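Long-range contacts in Tol-Pal system protein TolB (Acinetobacter baumannii, PDB 7MX5), which probably acts in the periplasm as part of the Tol-Pal system, supporting outer membrane integrity and invagination during cell division: residues A176-A181 / P219-D224; S227-A232 / A263-D268. All blocks are in the same frame, centred on the assembly; numbering follows the deposited sequence.

Contact 1: A176-A181 / P219-D224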
ATOM      1  N   ALA A 176       2.787   0.506 -11.344  1.00 32.12           N
ATOM      2  CA  ALA A 176       1.918   1.642 -11.064  1.00 33.78           C
ATOM      3  C   ALA A 176       0.469   1.224 -11.256  1.00 40.77           C
ATOM      4  O   ALA A 176       0.125   0.614 -12.274  1.00 33.95           O
ATOM      5  CB  ALA A 176       2.251   2.833 -11.966  1.00 34.45           C
ATOM      6  N   TRP A 177      -0.374   1.561 -10.285  1.00 37.39           N
ATOM      7  CA  TRP A 177      -1.770   1.150 -10.292  1.00 38.59           C
ATOM      8  C   TRP A 177      -2.620   2.152 -11.061  1.00 34.49           C
ATOM      9  O   TRP A 177      -2.476   3.366 -10.884  1.00 40.06           O
ATOM     10  CB  TRP A 177      -2.293   1.010  -8.862  1.00 35.03           C
ATOM     11  CG  TRP A 177      -1.897  -0.268  -8.199  1.00 34.89           C
ATOM     12  CD1 TRP A 177      -0.855  -0.456  -7.342  1.00 28.74           C
ATOM     13  CD2 TRP A 177      -2.540  -1.540  -8.336  1.00 36.21           C
ATOM     14  NE1 TRP A 177      -0.806  -1.767  -6.936  1.00 36.12           N
ATOM     15  CE2 TRP A 177      -1.829  -2.454  -7.533  1.00 33.81           C
ATOM     16  CE3 TRP A 177      -3.646  -1.995  -9.061  1.00 37.62           C
ATOM     17  CZ2 TRP A 177      -2.190  -3.796  -7.433  1.00 39.13           C
ATOM     18  CZ3 TRP A 177      -4.002  -3.327  -8.960  1.00 35.37           C
ATOM     19  CH2 TRP A 177      -3.276  -4.212  -8.152  1.00 47.41           C
ATOM     20  N   THR A 178      -3.502   1.638 -11.912  1.00 40.91           N
ATOM     21  CA  THR A 178      -4.471   2.484 -12.581  1.00 32.96           C
ATOM     22  C   THR A 178      -5.491   3.001 -11.562  1.00 38.07           C
ATOM     23  O   THR A 178      -5.731   2.354 -10.538  1.00 32.17           O
ATOM     24  CB  THR A 178      -5.152   1.705 -13.712  1.00 40.23           C
ATOM     25  OG1 THR A 178      -4.919   2.369 -14.962  1.00 43.16           O
ATOM     26  CG2 THR A 178      -6.646   1.564 -13.487  1.00 42.78           C
ATOM     27  N   PRO A 179      -6.076   4.184 -11.805  1.00 40.84           N
ATOM     28  CA  PRO A 179      -6.918   4.826 -10.773  1.00 32.69           C
ATOM     29  C   PRO A 179      -7.970   3.925 -10.140  1.00 42.30           C
ATOM     30  O   PRO A 179      -8.174   3.998  -8.923  1.00 45.03           O
ATOM     31  CB  PRO A 179      -7.573   5.988 -11.533  1.00 42.07           C
ATOM     32  CG  PRO A 179      -6.696   6.255 -12.691  1.00 39.57           C
ATOM     33  CD  PRO A 179      -5.845   5.057 -12.969  1.00 36.10           C
ATOM     34  N   ASP A 180      -8.648   3.086 -10.920  1.00 40.01           N
ATOM     35  CA  ASP A 180      -9.646   2.179 -10.371  1.00 41.87           C
ATOM     36  C   ASP A 180      -9.081   0.796 -10.065  1.00 43.86           C
ATOM     37  O   ASP A 180      -9.854  -0.130  -9.793  1.00 36.90           O
ATOM     38  CB  ASP A 180     -10.850   2.074 -11.317  1.00 41.60           C
ATOM     39  CG  ASP A 180     -10.466   1.651 -12.726  1.00 49.22           C
ATOM     40  OD1 ASP A 180      -9.561   0.810 -12.884  1.00 40.09           O
ATOM     41  OD2 ASP A 180     -11.080   2.167 -13.684  1.00 51.29           O
ATOM     42  N   ALA A 181      -7.756   0.638 -10.112  1.00 38.72           N
ATOM     43  CA  ALA A 181      -7.059  -0.595  -9.745  1.00 41.90           C
ATOM     44  C   ALA A 181      -7.483  -1.792 -10.590  1.00 33.13           C
ATOM     45  O   ALA A 181      -7.309  -2.940 -10.170  1.00 47.75           O
ATOM     46  CB  ALA A 181      -7.240  -0.913  -8.256  1.00 33.38           C
ATOM     47  N   PRO A 219       6.054   5.039 -14.265  1.00 48.37           N
ATOM     48  CA  PRO A 219       4.742   5.503 -14.722  1.00 40.01           C
ATOM     49  C   PRO A 219       3.852   5.927 -13.564  1.00 54.64           C
ATOM     50  O   PRO A 219       4.010   5.485 -12.424  1.00 51.95           O
ATOM     51  CB  PRO A 219       4.159   4.281 -15.444  1.00 43.51           C
ATOM     52  CG  PRO A 219       4.889   3.106 -14.896  1.00 42.24           C
ATOM     53  CD  PRO A 219       6.168   3.570 -14.263  1.00 51.15           C
ATOM     54  N   SER A 220       2.910   6.812 -13.881  1.00 60.05           N
ATOM     55  CA  SER A 220       1.927   7.290 -12.921  1.00 48.40           C
ATOM     56  C   SER A 220       0.718   7.786 -13.699  1.00 50.41           C
ATOM     57  O   SER A 220       0.871   8.476 -14.711  1.00 56.88           O
ATOM     58  CB  SER A 220       2.493   8.405 -12.036  1.00 47.19           C
ATOM     59  OG  SER A 220       1.503   8.912 -11.158  1.00 57.13           O
ATOM     60  N   PHE A 221      -0.473   7.438 -13.225  1.00 42.86           N
ATOM     61  CA  PHE A 221      -1.701   7.641 -13.981  1.00 43.98           C
ATOM     62  C   PHE A 221      -2.526   8.779 -13.398  1.00 47.34           C
ATOM     63  O   PHE A 221      -2.590   8.957 -12.177  1.00 38.64           O
ATOM     64  CB  PHE A 221      -2.529   6.357 -14.014  1.00 36.94           C
ATOM     65  CG  PHE A 221      -1.950   5.300 -14.901  1.00 47.43           C
ATOM     66  CD1 PHE A 221      -2.094   5.378 -16.276  1.00 37.52           C
ATOM     67  CD2 PHE A 221      -1.240   4.240 -14.363  1.00 40.74           C
ATOM     68  CE1 PHE A 221      -1.554   4.411 -17.098  1.00 37.94           C
ATOM     69  CE2 PHE A 221      -0.700   3.272 -15.180  1.00 46.80           C
ATOM     70  CZ  PHE A 221      -0.856   3.357 -16.550  1.00 39.19           C
ATOM     71  N   SER A 222      -3.150   9.546 -14.288  1.00 44.32           N
ATOM     72  CA  SER A 222      -3.985  10.662 -13.880  1.00 42.38           C
ATOM     73  C   SER A 222      -5.219  10.161 -13.133  1.00 49.33           C
ATOM     74  O   SER A 222      -5.755   9.095 -13.451  1.00 47.02           O
ATOM     75  CB  SER A 222      -4.418  11.469 -15.099  1.00 43.10           C
ATOM     76  OG  SER A 222      -3.822  12.752 -15.112  1.00 56.69           O
ATOM     77  N   PRO A 223      -5.684  10.907 -12.129  1.00 44.21           N
ATOM     78  CA  PRO A 223      -6.925  10.510 -11.442  1.00 43.29           C
ATOM     79  C   PRO A 223      -8.121  10.397 -12.371  1.00 51.11           C
ATOM     80  O   PRO A 223      -9.001   9.560 -12.131  1.00 47.47           O
ATOM     81  CB  PRO A 223      -7.128  11.617 -10.399  1.00 42.22           C
ATOM     82  CG  PRO A 223      -5.800  12.257 -10.221  1.00 38.93           C
ATOM     83  CD  PRO A 223      -4.978  12.006 -11.449  1.00 43.44           C
ATOM     84  N   ASP A 224      -8.185  11.210 -13.426  1.00 50.11           N
ATOM     85  CA  ASP A 224      -9.300  11.144 -14.365  1.00 49.77           C
ATOM     86  C   ASP A 224      -9.198   9.969 -15.329  1.00 49.46           C
ATOM     87  O   ASP A 224     -10.108   9.777 -16.142  1.00 47.92           O
ATOM     88  CB  ASP A 224      -9.416  12.461 -15.147  1.00 46.61           C
ATOM     89  CG  ASP A 224      -8.171  12.784 -15.967  1.00 56.80           C
ATOM     90  OD1 ASP A 224      -7.311  11.900 -16.158  1.00 54.84           O
ATOM     91  OD2 ASP A 224      -8.056  13.940 -16.429  1.00 51.74           O
TER
HETATM   92  O   HOH W   1      -0.108   5.667 -10.826  1.00 37.04           O

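Contact 2: S227-A232 / A263-D268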
ATOM      1  N   SER A 227      -4.675  10.434 -18.614  1.00 40.25           N
ATOM      2  CA  SER A 227      -3.287  10.765 -18.895  1.00 48.43           C
ATOM      3  C   SER A 227      -2.363   9.919 -18.031  1.00 52.69           C
ATOM      4  O   SER A 227      -2.775   9.328 -17.029  1.00 50.43           O
ATOM      5  CB  SER A 227      -3.008  12.255 -18.661  1.00 47.46           C
ATOM      6  OG  SER A 227      -3.916  13.061 -19.392  1.00 56.26           O
ATOM      7  N   MET A 228      -1.095   9.874 -18.437  1.00 45.00           N
ATOM      8  CA  MET A 228      -0.065   9.144 -17.715  1.00 45.15           C
ATOM      9  C   MET A 228       1.243   9.919 -17.788  1.00 48.96           C
ATOM     10  O   MET A 228       1.621  10.413 -18.853  1.00 44.28           O
ATOM     11  CB  MET A 228       0.132   7.734 -18.288  1.00 36.88           C
ATOM     12  CG  MET A 228       1.409   7.046 -17.825  1.00 38.55           C
ATOM     13  SD  MET A 228       1.828   5.592 -18.803  1.00 57.04           S
ATOM     14  CE  MET A 228       3.084   6.285 -19.876  1.00 51.50           C
ATOM     15  N   LEU A 229       1.922  10.030 -16.651  1.00 40.12           N
ATOM     16  CA  LEU A 229       3.248  10.622 -16.590  1.00 38.89           C
ATOM     17  C   LEU A 229       4.308   9.528 -16.604  1.00 45.18           C
ATOM     18  O   LEU A 229       4.080   8.411 -16.133  1.00 45.94           O
ATOM     19  CB  LEU A 229       3.415  11.483 -15.336  1.00 42.06           C
ATOM     20  CG  LEU A 229       2.662  12.813 -15.294  1.00 45.79           C
ATOM     21  CD1 LEU A 229       2.530  13.291 -13.860  1.00 45.55           C
ATOM     22  CD2 LEU A 229       3.352  13.860 -16.150  1.00 39.45           C
ATOM     23  N   PHE A 230       5.474   9.860 -17.152  1.00 37.46           N
ATOM     24  CA  PHE A 230       6.585   8.921 -17.182  1.00 46.06           C
ATOM     25  C   PHE A 230       7.882   9.696 -17.349  1.00 51.38           C
ATOM     26  O   PHE A 230       7.892  10.840 -17.812  1.00 42.59           O
ATOM     27  CB  PHE A 230       6.423   7.880 -18.298  1.00 40.94           C
ATOM     28  CG  PHE A 230       6.392   8.462 -19.686  1.00 49.28           C
ATOM     29  CD1 PHE A 230       5.245   9.063 -20.178  1.00 53.90           C
ATOM     30  CD2 PHE A 230       7.508   8.393 -20.503  1.00 48.56           C
ATOM     31  CE1 PHE A 230       5.215   9.591 -21.456  1.00 57.16           C
ATOM     32  CE2 PHE A 230       7.484   8.919 -21.781  1.00 46.03           C
ATOM     33  CZ  PHE A 230       6.336   9.517 -22.259  1.00 52.30           C
ATOM     34  N   THR A 231       8.978   9.055 -16.954  1.00 48.38           N
ATOM     35  CA  THR A 231      10.309   9.630 -17.064  1.00 49.44           C
ATOM     36  C   THR A 231      11.026   9.048 -18.274  1.00 53.50           C
ATOM     37  O   THR A 231      10.931   7.849 -18.550  1.00 46.57           O
ATOM     38  CB  THR A 231      11.129   9.367 -15.799  1.00 58.12           C
ATOM     39  OG1 THR A 231      10.300   9.543 -14.643  1.00 56.15           O
ATOM     40  CG2 THR A 231      12.309  10.324 -15.723  1.00 57.63           C
ATOM     41  N   ALA A 232      11.745   9.908 -18.991  1.00 53.90           N
ATOM     42  CA  ALA A 232      12.469   9.488 -20.180  1.00 59.83           C
ATOM     43  C   ALA A 232      13.542  10.518 -20.492  1.00 56.63           C
ATOM     44  O   ALA A 232      13.327  11.719 -20.314  1.00 58.82           O
ATOM     45  CB  ALA A 232      11.529   9.317 -21.377  1.00 58.29           C
ATOM     46  N   ALA A 263       7.573  11.307 -11.507  1.00 42.46           N
ATOM     47  CA  ALA A 263       6.433  12.203 -11.370  1.00 34.49           C
ATOM     48  C   ALA A 263       5.225  11.437 -10.849  1.00 36.94           C
ATOM     49  O   ALA A 263       4.952  10.315 -11.289  1.00 41.50           O
ATOM     50  CB  ALA A 263       6.095  12.869 -12.705  1.00 40.03           C
ATOM     51  N   ARG A 264       4.502  12.046  -9.910  1.00 30.82           N
ATOM     52  CA  ARG A 264       3.330  11.436  -9.293  1.00 39.93           C
ATOM     53  C   ARG A 264       2.207  12.461  -9.241  1.00 38.77           C
ATOM     54  O   ARG A 264       2.386  13.550  -8.685  1.00 35.40           O
ATOM     55  CB  ARG A 264       3.649  10.921  -7.886  1.00 42.57           C
ATOM     56  CG  ARG A 264       4.814   9.945  -7.826  1.00 42.02           C
ATOM     57  CD  ARG A 264       4.322   8.516  -7.680  1.00 42.55           C
ATOM     58  NE  ARG A 264       5.406   7.549  -7.811  1.00 51.62           N
ATOM     59  CZ  ARG A 264       5.522   6.450  -7.079  1.00 57.34           C
ATOM     60  NH1 ARG A 264       4.640   6.148  -6.141  1.00 46.39           N
ATOM     61  NH2 ARG A 264       6.549   5.633  -7.293  1.00 54.32           N
ATOM     62  N   TYR A 265       1.055  12.108  -9.807  1.00 37.33           N
ATOM     63  CA  TYR A 265      -0.081  13.019  -9.842  1.00 35.58           C
ATOM     64  C   TYR A 265      -0.598  13.311  -8.440  1.00 36.38           C
ATOM     65  O   TYR A 265      -0.593  12.442  -7.563  1.00 34.86           O
ATOM     66  CB  TYR A 265      -1.218  12.426 -10.675  1.00 35.61           C
ATOM     67  CG  TYR A 265      -1.018  12.469 -12.170  1.00 48.45           C
ATOM     68  CD1 TYR A 265      -1.276  13.626 -12.893  1.00 49.72           C
ATOM     69  CD2 TYR A 265      -0.604  11.342 -12.864  1.00 38.24           C
ATOM     70  CE1 TYR A 265      -1.105  13.663 -14.265  1.00 53.57           C
ATOM     71  CE2 TYR A 265      -0.437  11.366 -14.234  1.00 39.83           C
ATOM     72  CZ  TYR A 265      -0.691  12.528 -14.930  1.00 50.18           C
ATOM     73  OH  TYR A 265      -0.520  12.554 -16.295  1.00 56.00           O
ATOM     74  N   THR A 266      -1.056  14.543  -8.235  1.00 31.45           N
ATOM     75  CA  THR A 266      -1.835  14.828  -7.040  1.00 36.32           C
ATOM     76  C   THR A 266      -3.249  14.274  -7.212  1.00 36.39           C
ATOM     77  O   THR A 266      -3.798  14.313  -8.317  1.00 32.35           O
ATOM     78  CB  THR A 266      -1.892  16.332  -6.773  1.00 37.08           C
ATOM     79  OG1 THR A 266      -2.360  17.010  -7.945  1.00 36.15           O
ATOM     80  CG2 THR A 266      -0.515  16.864  -6.401  1.00 35.79           C
ATOM     81  N   PRO A 267      -3.860  13.748  -6.146  1.00 38.10           N
ATOM     82  CA  PRO A 267      -5.170  13.091  -6.299  1.00 39.54           C
ATOM     83  C   PRO A 267      -6.283  14.018  -6.764  1.00 40.36           C
ATOM     84  O   PRO A 267      -7.347  13.519  -7.154  1.00 37.58           O
ATOM     85  CB  PRO A 267      -5.458  12.539  -4.895  1.00 35.04           C
ATOM     86  CG  PRO A 267      -4.598  13.342  -3.981  1.00 34.32           C
ATOM     87  CD  PRO A 267      -3.367  13.688  -4.760  1.00 32.39           C
ATOM     88  N   ASP A 268      -6.083  15.334  -6.741  1.00 33.44           N
ATOM     89  CA  ASP A 268      -7.086  16.269  -7.229  1.00 46.48           C
ATOM     90  C   ASP A 268      -6.951  16.562  -8.718  1.00 41.22           C
ATOM     91  O   ASP A 268      -7.775  17.301  -9.268  1.00 36.22           O
ATOM     92  CB  ASP A 268      -7.021  17.582  -6.437  1.00 41.79           C
ATOM     93  CG  ASP A 268      -5.616  18.157  -6.364  1.00 49.81           C
ATOM     94  OD1 ASP A 268      -4.768  17.796  -7.207  1.00 38.06           O
ATOM     95  OD2 ASP A 268      -5.360  18.977  -5.457  1.00 46.34           O
TER
HETATM   96  O   HOH W   2       7.489   9.512 -13.694  1.00 46.79           O

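Contact 1: A176-A181 / P219-D224
Phe221 lies against the backbone of Ala176, Trp177 and Thr178, and its side chain carries much of this seam between two blades of the TolB beta-propeller. Its CB meets Pro179 CD at 3.7 Å, the two side chains crossing at about a right angle. CG lies beside the backbone N, anti to the carbonyl carbon (chi1 -73°). Thr178 OG1 stands over the centre of one ring face, 4.1 Å above the plane. CD2 comes within 3.8 Å of Trp177 O, and Ala176 O lies at the edge of the ring, near its plane, 4.0 Å from CE2. Ala176 directs its CB at the other strand, where it meets Pro219 O at 3.2 Å and also the Pro219 ring. Beyond Phe221, Pro179 CG presses on Ser222 O at 3.1 Å, a tight apolar-to-carbonyl contact.

The two chain directions differ by only 13°, yet no direct hydrogen bond joins them. A single water takes the place of one: it accepts from Phe221 N at 3.0 Å and gives a weak bond to Trp177 O. Here the blades meet through side chains and a water, and neither sheet continues into the other. Past Trp177 the chain leaves the sheet through a type I turn from Thr178 to Ala181, which carries Pro179 toward Ser222 and Pro223.

Strands 172-177 and 215-221 are the first, edge strands of successive four-stranded antiparallel sheets. Strand 183-188 is paired beside strand 172-177, and its Ala185 touches the Phe221 ring; Met228 of strand 227-232 also packs on that ring, while the Trp177 side chain packs on Ile184 and Ala398.

Contact 2: S227-A232 / A263-D268
Strand 227-232 runs nearly antiparallel to strand 263-265 (167° between their directions), the axes approaching to 6.9 Å, with Leu229 nearest Ala263. The two belong to different blades of the beta-propeller: the former is the second strand of its sheet, the latter the first strand of the next. No direct hydrogen bond crosses, so the pair is a face of one blade packed on its neighbour and not an extension of either sheet.

Leu229 and Tyr265 carry the contact. The leucine CG lies beside its backbone N (chi1 -72°), and the branch then reaches over the tyrosine. Its CD1 sits above the centre of the aromatic ring, 3.5 Å from the centroid and 12° off the ring normal, which makes a clear CH-pi contact. CG lies nearer the hydroxyl end of the ring, 3.4 Å from Tyr265 CZ, so the leucine spans the ring from its middle to the hydroxyl. The same CD1 touches Ala263 CB at 3.8 Å, and a single methyl therefore packs on both the aromatic face and the alanine.

Although the tyrosine leaves its backbone turned aside from the other strand, its far end comes close to it. There the OH rests against Ser227 CB at 3.4 Å, while Met228 CA lies at the ring edge. The buried hydroxyl has a polar partner outside the pair, a weak hydrogen bond with Gln242 NE2 of strand 239-244. Ile240 of that strand also touches Ala263.

A water joins the two strands at Thr231 and Ala263. Thr231 OG1 is bonded to Thr261 O, and it also accepts a hydrogen bond from this water, which in turn receives one from Ala263 N at 2.8 Å.

In the fold
Contacts 1 and 2 are successive seams of one propeller, their centres 9 Å apart, and the blade holding strands 215-221 and 227-232 takes part in both. Within that blade Leu229 N lies 2.7 Å from Ser220 O, a probable hydrogen bond that ties one contact to the other. Tyr265 of contact 2 also reaches contact 1: its CD2 packs 3.2 Å from Phe221 O, and its N is weakly bonded to Ser220 OG. The sequence pattern recurs too, since Trp177, Phe221 and Tyr265 each precede a serine or threonine, a proline and an aspartate. Each of those aspartates accepts a hydrogen bond through OD1 from the backbone N of a lysine two residues on.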